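Local atomic coordinates of 2-hydroxy-3-oxopropionate reductase (Polaromonas sp. JS666, PDB entry 4DLL), a protein that probably catalyses the NAD(P)H-dependent, reversible reduction of 2-hydroxy-3-oxopropionate (tartronate semialdehyde) to D-glycerate. Residues A[90-95]-A[177-182]; A[104-109]-A[136-141]; A[123-128]-A[266-271]; A[215-220]-A[228-233]; A[290-295]-A[311-316]. All coordinates share one frame; numbering follows the deposited sequence.

Contact 1 (A[90-95]-A[177-182])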
# COMPACT_ATOMS: atom_id res chain seq x y z
N ILE A 90 0.99 19.09 -30.13
CA ILE A 90 0.44 18.17 -29.14
C ILE A 90 -0.69 18.90 -28.39
O ILE A 90 -0.50 20.01 -27.88
CB ILE A 90 1.51 17.67 -28.21
CG1 ILE A 90 2.63 16.94 -29.01
CG2 ILE A 90 0.89 16.80 -27.11
CD1 ILE A 90 3.63 16.13 -28.14
N VAL A 91 -1.89 18.33 -28.39
CA VAL A 91 -2.98 18.86 -27.59
C VAL A 91 -3.22 17.97 -26.37
O VAL A 91 -3.47 16.78 -26.52
CB VAL A 91 -4.26 19.00 -28.44
CG1 VAL A 91 -5.51 19.30 -27.53
CG2 VAL A 91 -4.05 20.11 -29.52
N VAL A 92 -3.11 18.55 -25.18
CA VAL A 92 -3.27 17.82 -23.94
C VAL A 92 -4.62 18.16 -23.30
O VAL A 92 -4.82 19.30 -22.88
CB VAL A 92 -2.15 18.17 -22.96
CG1 VAL A 92 -2.23 17.32 -21.71
CG2 VAL A 92 -0.78 17.99 -23.65
N SER A 93 -5.54 17.18 -23.26
CA SER A 93 -6.77 17.30 -22.42
C SER A 93 -6.62 17.00 -20.90
O SER A 93 -6.19 15.93 -20.49
CB SER A 93 -7.95 16.50 -23.03
OG SER A 93 -8.88 16.13 -22.01
N MSE A 94 -7.04 17.94 -20.07
CA MSE A 94 -7.09 17.75 -18.64
C MSE A 94 -8.53 17.98 -18.17
O MSE A 94 -8.83 18.59 -17.12
CB MSE A 94 -6.09 18.68 -17.98
CG MSE A 94 -4.66 18.28 -18.33
SE MSE A 94 -3.45 19.53 -17.56
CE MSE A 94 -1.68 18.73 -17.92
N LEU A 95 -9.44 17.50 -18.99
CA LEU A 95 -10.83 17.66 -18.74
C LEU A 95 -11.33 16.61 -17.73
O LEU A 95 -10.59 15.72 -17.32
CB LEU A 95 -11.56 17.58 -20.08
CG LEU A 95 -11.08 18.61 -21.07
CD1 LEU A 95 -11.59 18.30 -22.45
CD2 LEU A 95 -11.56 19.96 -20.62
N LEU A 177 7.30 11.30 -25.96
CA LEU A 177 8.03 11.01 -24.75
C LEU A 177 8.73 12.26 -24.22
O LEU A 177 8.69 12.50 -22.99
CB LEU A 177 8.98 9.79 -24.91
CG LEU A 177 9.69 9.23 -23.66
CD1 LEU A 177 8.72 8.93 -22.53
CD2 LEU A 177 10.55 7.93 -23.92
N PRO A 178 9.34 13.10 -25.12
CA PRO A 178 10.01 14.30 -24.60
C PRO A 178 9.02 15.19 -23.83
O PRO A 178 9.38 15.76 -22.79
CB PRO A 178 10.53 15.01 -25.88
CG PRO A 178 10.82 13.88 -26.81
CD PRO A 178 9.61 12.92 -26.56
N LEU A 179 7.78 15.33 -24.33
CA LEU A 179 6.82 16.16 -23.55
C LEU A 179 6.52 15.46 -22.24
O LEU A 179 6.48 16.11 -21.16
CB LEU A 179 5.54 16.42 -24.30
CG LEU A 179 4.64 17.23 -23.36
CD1 LEU A 179 5.12 18.65 -23.38
CD2 LEU A 179 3.19 17.11 -23.73
N LEU A 180 6.39 14.12 -22.32
CA LEU A 180 6.07 13.35 -21.16
C LEU A 180 7.11 13.45 -20.07
O LEU A 180 6.73 13.67 -18.93
CB LEU A 180 5.74 11.90 -21.51
CG LEU A 180 4.42 11.81 -22.28
CD1 LEU A 180 4.07 10.40 -22.61
CD2 LEU A 180 3.29 12.51 -21.64
N LYS A 181 8.41 13.32 -20.42
CA LYS A 181 9.53 13.45 -19.46
C LYS A 181 9.52 14.71 -18.63
O LYS A 181 10.03 14.74 -17.50
CB LYS A 181 10.89 13.37 -20.15
CG LYS A 181 11.01 12.37 -21.19
CD LYS A 181 11.63 11.11 -20.72
CE LYS A 181 12.50 10.49 -21.83
NZ LYS A 181 13.26 9.26 -21.36
N VAL A 182 8.99 15.79 -19.17
CA VAL A 182 8.87 17.04 -18.43
C VAL A 182 7.99 16.81 -17.18
O VAL A 182 8.19 17.44 -16.13
CB VAL A 182 8.28 18.17 -19.33
CG1 VAL A 182 8.09 19.48 -18.56
CG2 VAL A 182 9.18 18.46 -20.50
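L179 reaches from its helix to two residues of strand 90-93, and the contact can be read along its side chain. L179 CB lies 4.3 Å from I90 CD1, a glancing approach at the limit of packing range. CG then continues anti to the backbone N (chi1 177°), which carries the branch away from the helix and toward the strand. At the fork it is CD2 that enters the notch between the two strand residues. There L179 CD2 stands 4.1 Å from I90 CG2 and also 4.1 Å from V92 CG2, so one methyl is shared by both. I90 and L179 run past each other in opposite senses, whereas V92 meets the leucine tip to tip. With no polar atom involved and about 100 Å² buried, the evidence points to van der Waals contact alone. V91, between them, points its CB away from the helix; its side chain touches F120 and L37. Strand 90-93 is central in a Rossmann-like sheet, hydrogen-bonded to strand 33-37 at T35 and L37 and to strand 119-122 at L119 and L121. Helix 170-183 thus lies over one face of that sheet, with L179 also touching L121 and L50 of helix 43-52.

Contact 2 (A[104-109]-A[136-141])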
# COMPACT_ATOMS: atom_id res chain seq x y z
N VAL A 104 -16.18 18.79 -26.20
CA VAL A 104 -15.01 19.57 -26.66
C VAL A 104 -14.38 19.12 -28.01
O VAL A 104 -14.16 19.94 -28.91
CB VAL A 104 -13.94 19.70 -25.57
CG1 VAL A 104 -12.78 20.56 -26.06
CG2 VAL A 104 -14.56 20.35 -24.36
N LEU A 105 -14.12 17.82 -28.15
CA LEU A 105 -13.47 17.31 -29.35
C LEU A 105 -14.39 17.46 -30.56
O LEU A 105 -13.96 17.88 -31.63
CB LEU A 105 -13.10 15.84 -29.15
CG LEU A 105 -11.68 15.45 -28.69
CD1 LEU A 105 -11.60 13.93 -28.57
CD2 LEU A 105 -10.67 15.94 -29.69
N PHE A 106 -15.66 17.11 -30.39
CA PHE A 106 -16.56 17.05 -31.54
C PHE A 106 -17.63 18.14 -31.55
O PHE A 106 -17.71 18.89 -32.51
CB PHE A 106 -17.09 15.62 -31.73
CG PHE A 106 -15.99 14.58 -31.72
CD1 PHE A 106 -15.12 14.44 -32.80
CD2 PHE A 106 -15.79 13.78 -30.59
CE1 PHE A 106 -14.06 13.51 -32.76
CE2 PHE A 106 -14.74 12.84 -30.55
CZ PHE A 106 -13.86 12.72 -31.63
N ALA A 107 -18.42 18.29 -30.49
CA ALA A 107 -19.38 19.42 -30.45
C ALA A 107 -18.73 20.80 -30.68
O ALA A 107 -19.36 21.69 -31.27
CB ALA A 107 -20.15 19.43 -29.12
N GLN A 108 -17.50 20.97 -30.17
CA GLN A 108 -16.78 22.25 -30.20
C GLN A 108 -15.70 22.28 -31.29
O GLN A 108 -15.00 23.25 -31.44
CB GLN A 108 -16.17 22.56 -28.81
CG GLN A 108 -17.14 23.17 -27.81
CD GLN A 108 -16.44 23.85 -26.60
OE1 GLN A 108 -16.67 23.44 -25.45
NE2 GLN A 108 -15.60 24.87 -26.85
N GLY A 109 -15.56 21.20 -32.04
CA GLY A 109 -14.77 21.23 -33.25
C GLY A 109 -13.26 21.29 -33.08
O GLY A 109 -12.57 21.81 -33.96
N ALA A 136 -10.31 5.93 -32.22
CA ALA A 136 -10.83 5.56 -33.56
C ALA A 136 -11.27 6.82 -34.36
O ALA A 136 -10.82 6.99 -35.50
CB ALA A 136 -11.98 4.49 -33.47
N ARG A 137 -12.10 7.70 -33.75
CA ARG A 137 -12.57 8.92 -34.42
C ARG A 137 -11.42 9.81 -34.86
O ARG A 137 -11.33 10.17 -36.04
CB ARG A 137 -13.51 9.77 -33.56
CG ARG A 137 -14.49 9.03 -32.73
CD ARG A 137 -15.82 8.81 -33.35
NE ARG A 137 -16.64 10.03 -33.33
CZ ARG A 137 -17.38 10.46 -32.30
NH1 ARG A 137 -17.42 9.78 -31.14
NH2 ARG A 137 -18.09 11.58 -32.42
N LEU A 138 -10.55 10.20 -33.93
CA LEU A 138 -9.38 11.02 -34.32
C LEU A 138 -8.54 10.37 -35.42
O LEU A 138 -8.08 11.04 -36.34
CB LEU A 138 -8.50 11.44 -33.13
CG LEU A 138 -9.21 12.05 -31.93
CD1 LEU A 138 -8.27 12.50 -30.85
CD2 LEU A 138 -10.10 13.21 -32.32
N GLY A 139 -8.31 9.07 -35.31
CA GLY A 139 -7.59 8.37 -36.36
C GLY A 139 -8.33 8.52 -37.69
O GLY A 139 -7.71 8.81 -38.72
N ALA A 140 -9.66 8.39 -37.66
CA ALA A 140 -10.50 8.68 -38.86
C ALA A 140 -10.00 9.98 -39.49
O ALA A 140 -10.01 10.12 -40.71
CB ALA A 140 -12.00 8.83 -38.48
N LEU A 141 -9.54 10.92 -38.67
CA LEU A 141 -9.22 12.26 -39.14
C LEU A 141 -7.72 12.53 -39.30
O LEU A 141 -7.33 13.66 -39.47
CB LEU A 141 -9.87 13.31 -38.24
CG LEU A 141 -11.41 13.39 -38.22
CD1 LEU A 141 -11.93 14.34 -37.16
CD2 LEU A 141 -11.97 13.78 -39.59
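F106 and R137 form the first shell, the guanidinium lying flat on the phenyl ring. R137 CZ stands 4.1 Å from the centroid of the F106 ring and only 15° off the ring normal, which meets the geometry of a cation-pi stack. Within it R137 NH2 is offset toward the rim, 3.7 Å from F106 CD2, and the arginine's aliphatic root takes part as well, its CB being 3.5 Å from F106 CZ. The bends at chi2 (-93°) and chi3 (-76°) fold the R137 chain back over the ring. L105 CB lies over the opposite face of the F106 ring, 3.6 Å above the plane but offset toward the rim. L138 joins obliquely, its CD2 at 3.9 Å from F106 CZ and 3.8 Å from L105 CD2; the two leucines cross at about a right angle. With an alanine here in place of F106 the ring is gone, and the R137 guanidinium would probably lose its flat partner and be freer to turn. Farther out, D133 OD1 offers R137 NH1 a long, weak ion pair, and Q102 touches the same side chain. A111 of helix 110-113 packs against L105, F106 and L138, while F120 of strand 119-122 meets both leucines. The pair of helices 98-107 and 128-140 therefore lies side by side against the sheet, the stack at its outer, partly exposed margin.

Contact 3 (A[123-128]-A[266-271])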
# COMPACT_ATOMS: atom_id res chain seq x y z
N MSE A 123 -5.32 12.90 -20.71
CA MSE A 123 -4.97 12.74 -19.30
C MSE A 123 -6.21 12.68 -18.45
O MSE A 123 -6.15 12.18 -17.36
CB MSE A 123 -4.16 13.91 -18.80
CG MSE A 123 -2.88 14.04 -19.52
SE MSE A 123 -1.63 15.08 -18.43
CE MSE A 123 0.03 13.91 -18.94
N ALA A 124 -7.32 13.20 -18.93
CA ALA A 124 -8.61 13.02 -18.20
C ALA A 124 -8.83 11.54 -17.72
O ALA A 124 -8.30 10.59 -18.31
CB ALA A 124 -9.72 13.46 -19.08
N SER A 125 -9.54 11.32 -16.61
CA SER A 125 -9.96 9.94 -16.27
C SER A 125 -11.23 9.64 -17.10
O SER A 125 -12.21 10.40 -17.09
CB SER A 125 -10.14 9.71 -14.74
OG SER A 125 -8.91 9.31 -14.08
N ILE A 126 -11.17 8.54 -17.85
CA ILE A 126 -12.09 8.29 -18.98
C ILE A 126 -12.01 6.78 -19.16
O ILE A 126 -10.96 6.20 -18.87
CB ILE A 126 -11.60 9.12 -20.23
CG1 ILE A 126 -12.49 10.34 -20.41
CG2 ILE A 126 -11.60 8.35 -21.55
CD1 ILE A 126 -12.36 10.96 -21.79
N THR A 127 -13.10 6.12 -19.58
CA THR A 127 -13.11 4.63 -19.55
C THR A 127 -12.25 4.13 -20.67
O THR A 127 -12.20 4.79 -21.71
CB THR A 127 -14.53 4.03 -19.71
OG1 THR A 127 -15.20 4.65 -20.82
CG2 THR A 127 -15.35 4.25 -18.40
N PRO A 128 -11.58 2.97 -20.50
CA PRO A 128 -10.80 2.53 -21.66
C PRO A 128 -11.67 2.40 -22.95
O PRO A 128 -11.20 2.74 -24.05
CB PRO A 128 -10.22 1.19 -21.21
CG PRO A 128 -10.30 1.16 -19.75
CD PRO A 128 -11.50 2.02 -19.38
N LEU A 266 -15.12 7.44 -5.92
CA LEU A 266 -16.33 6.65 -6.19
C LEU A 266 -16.44 6.38 -7.68
O LEU A 266 -16.62 5.23 -8.11
CB LEU A 266 -17.58 7.37 -5.72
CG LEU A 266 -18.91 6.66 -6.06
CD1 LEU A 266 -19.10 5.26 -5.37
CD2 LEU A 266 -20.10 7.60 -5.77
N LYS A 267 -16.28 7.44 -8.47
CA LYS A 267 -16.28 7.35 -9.90
C LYS A 267 -15.16 6.40 -10.34
O LYS A 267 -15.39 5.54 -11.21
CB LYS A 267 -16.15 8.77 -10.51
CG LYS A 267 -16.22 8.87 -12.04
CD LYS A 267 -15.42 10.12 -12.64
CE LYS A 267 -14.15 10.58 -11.84
NZ LYS A 267 -12.89 9.72 -12.00
N ASP A 268 -13.97 6.51 -9.78
CA ASP A 268 -12.91 5.57 -10.20
C ASP A 268 -13.37 4.15 -9.93
O ASP A 268 -13.23 3.31 -10.78
CB ASP A 268 -11.52 5.79 -9.52
CG ASP A 268 -11.00 7.21 -9.63
OD1 ASP A 268 -11.19 7.90 -10.69
OD2 ASP A 268 -10.36 7.64 -8.62
N MSE A 269 -13.92 3.89 -8.75
CA MSE A 269 -14.47 2.54 -8.45
C MSE A 269 -15.54 2.07 -9.46
O MSE A 269 -15.46 0.98 -9.97
CB MSE A 269 -15.02 2.43 -6.99
CG MSE A 269 -14.05 2.85 -5.86
SE MSE A 269 -12.26 1.88 -5.82
CE MSE A 269 -11.30 2.85 -7.22
N ARG A 270 -16.51 2.95 -9.76
CA ARG A 270 -17.59 2.67 -10.70
C ARG A 270 -17.08 2.40 -12.12
O ARG A 270 -17.44 1.40 -12.73
CB ARG A 270 -18.61 3.83 -10.73
CG ARG A 270 -19.20 4.22 -9.38
CD ARG A 270 -20.51 3.53 -9.17
NE ARG A 270 -21.22 3.89 -7.94
CZ ARG A 270 -21.96 4.99 -7.75
NH1 ARG A 270 -22.12 5.91 -8.69
NH2 ARG A 270 -22.54 5.16 -6.58
N ASN A 271 -16.23 3.28 -12.64
CA ASN A 271 -15.55 2.97 -13.90
C ASN A 271 -14.75 1.67 -13.92
O ASN A 271 -14.64 1.02 -14.95
CB ASN A 271 -14.65 4.12 -14.34
CG ASN A 271 -15.44 5.28 -14.74
OD1 ASN A 271 -16.53 5.11 -15.24
ND2 ASN A 271 -14.95 6.46 -14.49
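T127 and N271 bring the backbones to 6.4 Å between their CA atoms, with S125 and D268 at 8.0 Å, so the extended loop leaving strand 119-122 runs close beside helix 262-278. The threonine methyl does the touching: T127 CG2 stands 3.5 Å from N271 OD1, the two side chains crossing at about a right angle. T127 OG1 is used differently, bonding to E130 OE1 while the side chain caps the start of helix 128-140. At the other end K267 NZ comes to 3.9 Å from S125 CB, a contact without a hydrogen bond. The lysine curls at chi3 (31°) and chi4 (76°), which returns its ammonium to its own helix and gives a salt bridge with D268 OD1 at 2.8 Å, on the anti side of the carboxylate and 34° out of its plane. A leucine in its place is likely to leave D268 OD1 without its charged mate and S125 CB without the ammonium beside it. The contact spans the junction of the Rossmann-like sheet and the all-helical part, where, as in related enzymes, the active-site cleft probably lies. Helix 194-222 adjoins both segments, K199 touching S125 and L200 meeting P128 and N271.

Contact 4 (A[215-220]-A[228-233])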
# COMPACT_ATOMS: atom_id res chain seq x y z
N GLU A 215 -9.19 1.30 8.48
CA GLU A 215 -9.65 0.24 9.32
C GLU A 215 -8.64 -0.30 10.34
O GLU A 215 -9.01 -0.62 11.47
CB GLU A 215 -10.17 -0.89 8.49
CG GLU A 215 -10.70 -1.98 9.37
CD GLU A 215 -11.73 -2.76 8.67
OE1 GLU A 215 -12.75 -2.13 8.37
OE2 GLU A 215 -11.50 -3.95 8.40
N ALA A 216 -7.37 -0.39 9.95
CA ALA A 216 -6.38 -0.82 10.88
C ALA A 216 -6.03 0.25 11.93
O ALA A 216 -5.77 -0.07 13.08
CB ALA A 216 -5.15 -1.42 10.17
N LEU A 217 -6.07 1.51 11.53
CA LEU A 217 -5.76 2.58 12.46
C LEU A 217 -6.89 2.78 13.46
O LEU A 217 -6.64 3.18 14.60
CB LEU A 217 -5.49 3.89 11.75
CG LEU A 217 -4.23 3.97 10.89
CD1 LEU A 217 -4.08 5.41 10.35
CD2 LEU A 217 -3.00 3.50 11.65
N LEU A 218 -8.11 2.58 13.00
CA LEU A 218 -9.23 2.64 13.92
C LEU A 218 -9.23 1.45 14.89
O LEU A 218 -9.47 1.61 16.07
CB LEU A 218 -10.56 2.77 13.19
CG LEU A 218 -10.82 4.18 12.65
CD1 LEU A 218 -11.60 4.13 11.35
CD2 LEU A 218 -11.54 5.02 13.70
N PHE A 219 -9.02 0.25 14.37
CA PHE A 219 -8.89 -0.94 15.18
C PHE A 219 -7.85 -0.72 16.28
O PHE A 219 -8.11 -0.96 17.46
CB PHE A 219 -8.50 -2.12 14.29
CG PHE A 219 -8.09 -3.35 15.04
CD1 PHE A 219 -9.05 -4.27 15.48
CD2 PHE A 219 -6.75 -3.60 15.31
CE1 PHE A 219 -8.67 -5.40 16.16
CE2 PHE A 219 -6.36 -4.73 16.01
CZ PHE A 219 -7.32 -5.64 16.43
N ALA A 220 -6.67 -0.25 15.90
CA ALA A 220 -5.61 -0.04 16.88
C ALA A 220 -6.09 0.92 17.98
O ALA A 220 -5.94 0.65 19.17
CB ALA A 220 -4.39 0.50 16.21
N ALA A 228 -1.11 8.01 16.05
CA ALA A 228 0.14 8.53 15.53
C ALA A 228 1.27 7.53 15.75
O ALA A 228 2.12 7.38 14.88
CB ALA A 228 0.49 9.89 16.12
N LYS A 229 1.27 6.85 16.91
CA LYS A 229 2.44 6.02 17.29
C LYS A 229 2.45 4.76 16.46
O LYS A 229 3.49 4.33 15.98
CB LYS A 229 2.46 5.66 18.78
CG LYS A 229 2.97 6.75 19.75
CD LYS A 229 4.36 7.26 19.42
CE LYS A 229 5.45 6.46 20.09
NZ LYS A 229 6.79 6.99 19.73
N VAL A 230 1.28 4.17 16.32
CA VAL A 230 1.04 3.07 15.43
C VAL A 230 1.53 3.36 14.02
O VAL A 230 2.17 2.51 13.41
CB VAL A 230 -0.47 2.72 15.41
CG1 VAL A 230 -0.77 1.84 14.24
CG2 VAL A 230 -0.85 2.03 16.72
N LYS A 231 1.26 4.55 13.49
CA LYS A 231 1.68 4.85 12.13
C LYS A 231 3.18 4.88 12.12
O LYS A 231 3.80 4.39 11.16
CB LYS A 231 1.14 6.22 11.66
CG LYS A 231 1.56 6.59 10.26
CD LYS A 231 0.81 7.76 9.73
CE LYS A 231 1.49 8.38 8.54
NZ LYS A 231 2.76 9.18 8.79
N GLU A 232 3.76 5.46 13.17
CA GLU A 232 5.20 5.62 13.31
C GLU A 232 5.88 4.27 13.45
O GLU A 232 7.08 4.13 13.12
CB GLU A 232 5.56 6.46 14.55
CG GLU A 232 7.06 6.94 14.59
CD GLU A 232 7.52 7.46 15.96
OE1 GLU A 232 6.66 7.85 16.80
OE2 GLU A 232 8.76 7.47 16.19
N ALA A 233 5.15 3.31 14.03
CA ALA A 233 5.72 1.97 14.35
C ALA A 233 5.80 1.10 13.11
O ALA A 233 6.86 0.52 12.81
CB ALA A 233 4.92 1.27 15.47
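V230 presents both methyls to L217 and A220 because of its chi1 of 165°, which places CG1 anti to the backbone N and CG2 anti to the carbonyl carbon. L217 answers with CG anti to its own carbonyl carbon (chi1 -67°); CD1 continues the extended line, and the other branch, L217 CD2, arrives 3.8 Å from V230 CG1. The other methyl, V230 CG2, rests 3.9 Å from A220 CB. Because L217 and A220 are three residues apart, they lie on the same side of helix 194-222 and receive the valine between them, with L217 and V230 sliding past each other in opposite directions. The CA atoms of this pair are 7.4 Å apart, and the small A220 is consistent with so near an approach. A225, in the connecting loop, touches both A220 and V230. The charged ends engage other partners: K229 NZ bridges to E232 OE1 at 3.1 Å, from above the carboxylate plane, while E232 O and E215 OE2 bind R185 and T286 of the second subunit. Four methyl groups and no cross-segment hydrogen bond imply a buried, apolar joint between two consecutive helices that depends on fit of shape and not on the direction of a polar bond.

Contact 5 (A[290-295]-A[311-316])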
# COMPACT_ATOMS: atom_id res chain seq x y z
N GLU A 290 -16.67 -0.11 -3.74
CA GLU A 290 -17.67 0.76 -4.35
C GLU A 290 -18.82 0.98 -3.35
O GLU A 290 -19.22 2.13 -3.10
CB GLU A 290 -18.14 0.16 -5.66
CG GLU A 290 -19.12 1.03 -6.44
CD GLU A 290 -20.61 0.77 -6.08
OE1 GLU A 290 -20.95 -0.35 -5.60
OE2 GLU A 290 -21.43 1.69 -6.29
N GLN A 291 -19.31 -0.11 -2.72
CA GLN A 291 -20.44 -0.02 -1.75
C GLN A 291 -20.06 0.92 -0.63
O GLN A 291 -20.83 1.80 -0.26
CB GLN A 291 -20.79 -1.37 -1.11
CG GLN A 291 -21.44 -2.35 -2.03
CD GLN A 291 -21.74 -3.66 -1.33
OE1 GLN A 291 -20.87 -4.53 -1.21
NE2 GLN A 291 -22.98 -3.82 -0.87
N LEU A 292 -18.86 0.75 -0.10
CA LEU A 292 -18.43 1.58 1.03
C LEU A 292 -18.29 3.04 0.66
O LEU A 292 -18.61 3.92 1.47
CB LEU A 292 -17.13 1.10 1.61
CG LEU A 292 -17.25 -0.19 2.36
CD1 LEU A 292 -15.80 -0.66 2.58
CD2 LEU A 292 -18.03 -0.01 3.69
N TYR A 293 -17.81 3.29 -0.55
CA TYR A 293 -17.70 4.65 -1.01
C TYR A 293 -19.08 5.21 -1.32
O TYR A 293 -19.34 6.38 -1.05
CB TYR A 293 -16.76 4.77 -2.22
CG TYR A 293 -15.31 4.87 -1.83
CD1 TYR A 293 -14.45 3.79 -1.99
CD2 TYR A 293 -14.80 6.05 -1.29
CE1 TYR A 293 -13.11 3.89 -1.63
CE2 TYR A 293 -13.45 6.16 -0.92
CZ TYR A 293 -12.62 5.08 -1.11
OH TYR A 293 -11.32 5.17 -0.75
N ALA A 294 -19.95 4.38 -1.90
CA ALA A 294 -21.33 4.76 -2.22
C ALA A 294 -22.03 5.12 -0.92
O ALA A 294 -22.71 6.14 -0.86
CB ALA A 294 -22.08 3.63 -2.99
N GLU A 295 -21.78 4.33 0.13
CA GLU A 295 -22.31 4.56 1.49
C GLU A 295 -21.74 5.81 2.15
O GLU A 295 -22.26 6.29 3.16
CB GLU A 295 -22.11 3.33 2.39
CG GLU A 295 -23.27 2.32 2.34
CD GLU A 295 -22.87 0.88 2.69
OE1 GLU A 295 -21.67 0.61 3.00
OE2 GLU A 295 -23.75 -0.03 2.65
N VAL A 311 -13.92 8.48 7.80
CA VAL A 311 -15.11 9.00 8.47
C VAL A 311 -16.24 7.97 8.37
O VAL A 311 -16.83 7.58 9.40
CB VAL A 311 -15.50 10.42 7.98
CG1 VAL A 311 -16.75 10.90 8.66
CG2 VAL A 311 -14.36 11.39 8.24
N GLU A 312 -16.49 7.47 7.16
CA GLU A 312 -17.47 6.39 6.95
C GLU A 312 -17.23 5.26 7.91
O GLU A 312 -18.16 4.77 8.53
CB GLU A 312 -17.42 5.86 5.51
N LEU A 313 -15.96 4.85 8.07
CA LEU A 313 -15.66 3.66 8.88
C LEU A 313 -15.58 3.91 10.39
O LEU A 313 -15.90 3.00 11.19
CB LEU A 313 -14.40 2.94 8.37
CG LEU A 313 -14.38 2.29 6.98
CD1 LEU A 313 -12.99 1.69 6.80
CD2 LEU A 313 -15.44 1.21 6.82
N ALA A 314 -15.15 5.11 10.78
CA ALA A 314 -15.33 5.54 12.17
C ALA A 314 -16.80 5.42 12.62
O ALA A 314 -17.10 4.64 13.55
CB ALA A 314 -14.80 6.94 12.39
N SER A 315 -17.72 6.13 11.96
CA SER A 315 -19.12 6.22 12.45
C SER A 315 -19.74 4.86 12.74
O SER A 315 -20.45 4.70 13.73
CB SER A 315 -20.02 7.00 11.49
OG SER A 315 -19.44 8.25 11.25
N ARG A 316 -19.47 3.89 11.88
CA ARG A 316 -19.93 2.51 12.06
C ARG A 316 -19.71 1.95 13.48
O ARG A 316 -18.72 2.28 14.15
CB ARG A 316 -19.24 1.60 11.01
CG ARG A 316 -19.22 2.17 9.59
CD ARG A 316 -20.06 1.37 8.60
NE ARG A 316 -19.79 -0.07 8.66
CZ ARG A 316 -20.10 -0.95 7.71
NH1 ARG A 316 -20.68 -0.55 6.59
NH2 ARG A 316 -19.83 -2.24 7.88
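L292 and L313 make the packed half of this contact, their CD2 atoms 4.2 Å apart between helices 284-301 and 309-315. Both residues are buried, and L292 gives up more surface to the other segment than any other residue here. L292 CD2 also stands 4.0 Å from R316 NH1, the two side chains crossing at about a right angle, so the same methyl serves an apolar and a charged neighbour. I285 of the second subunit also packs on L292, and E215 of helix 194-222 touches L313.

The exposed half is looser. E295 OE1 and R316 NH1 are 3.9 Å apart, a long salt bridge rather than a direct hydrogen bond. The oxygen lies at the guanidinium edge, near its plane, but the carboxylate is tilted by 55° from it, so the two groups are not matched for a paired, two-point grip. Bends at chi2 (-114°) and chi3 (-49°) bring the R316 head toward helix 284-301; its NH2 also forms a salt bridge with D282 of the second subunit, and P284 of that subunit packs on R316. Before it, S315 OG bonds V311 O at 3.3 Å, an acceptor already used by S315 N.

Chemically, dispersion between leucines holds the inner side, while on the exposed side the arginine is probably governed more by the aspartate of the other subunit than by E295, whose charge acts at longer range.

Following the chain, strand 90-93 opens contact 1, and contact 2 opens and closes inside that loop, pairing helices 98-107 and 128-140 before helix 170-183 returns to the strand. Contact 3 opens at 123-128, so it crosses both, and closes only at 266-271, joining the Rossmann-like part to the helical part; S93 O and M123 N probably bond where contacts 1 and 3 meet. Within its span contact 4 is nested, a short loop between helices 194-222 and 227-234. Contact 5 follows in series, tied back to contact 3 by the salt bridge of R270 NE and E290 OE2 (2.8 Å). L218 packs on A314 where contacts 4 and 5 meet, and both reach the second subunit.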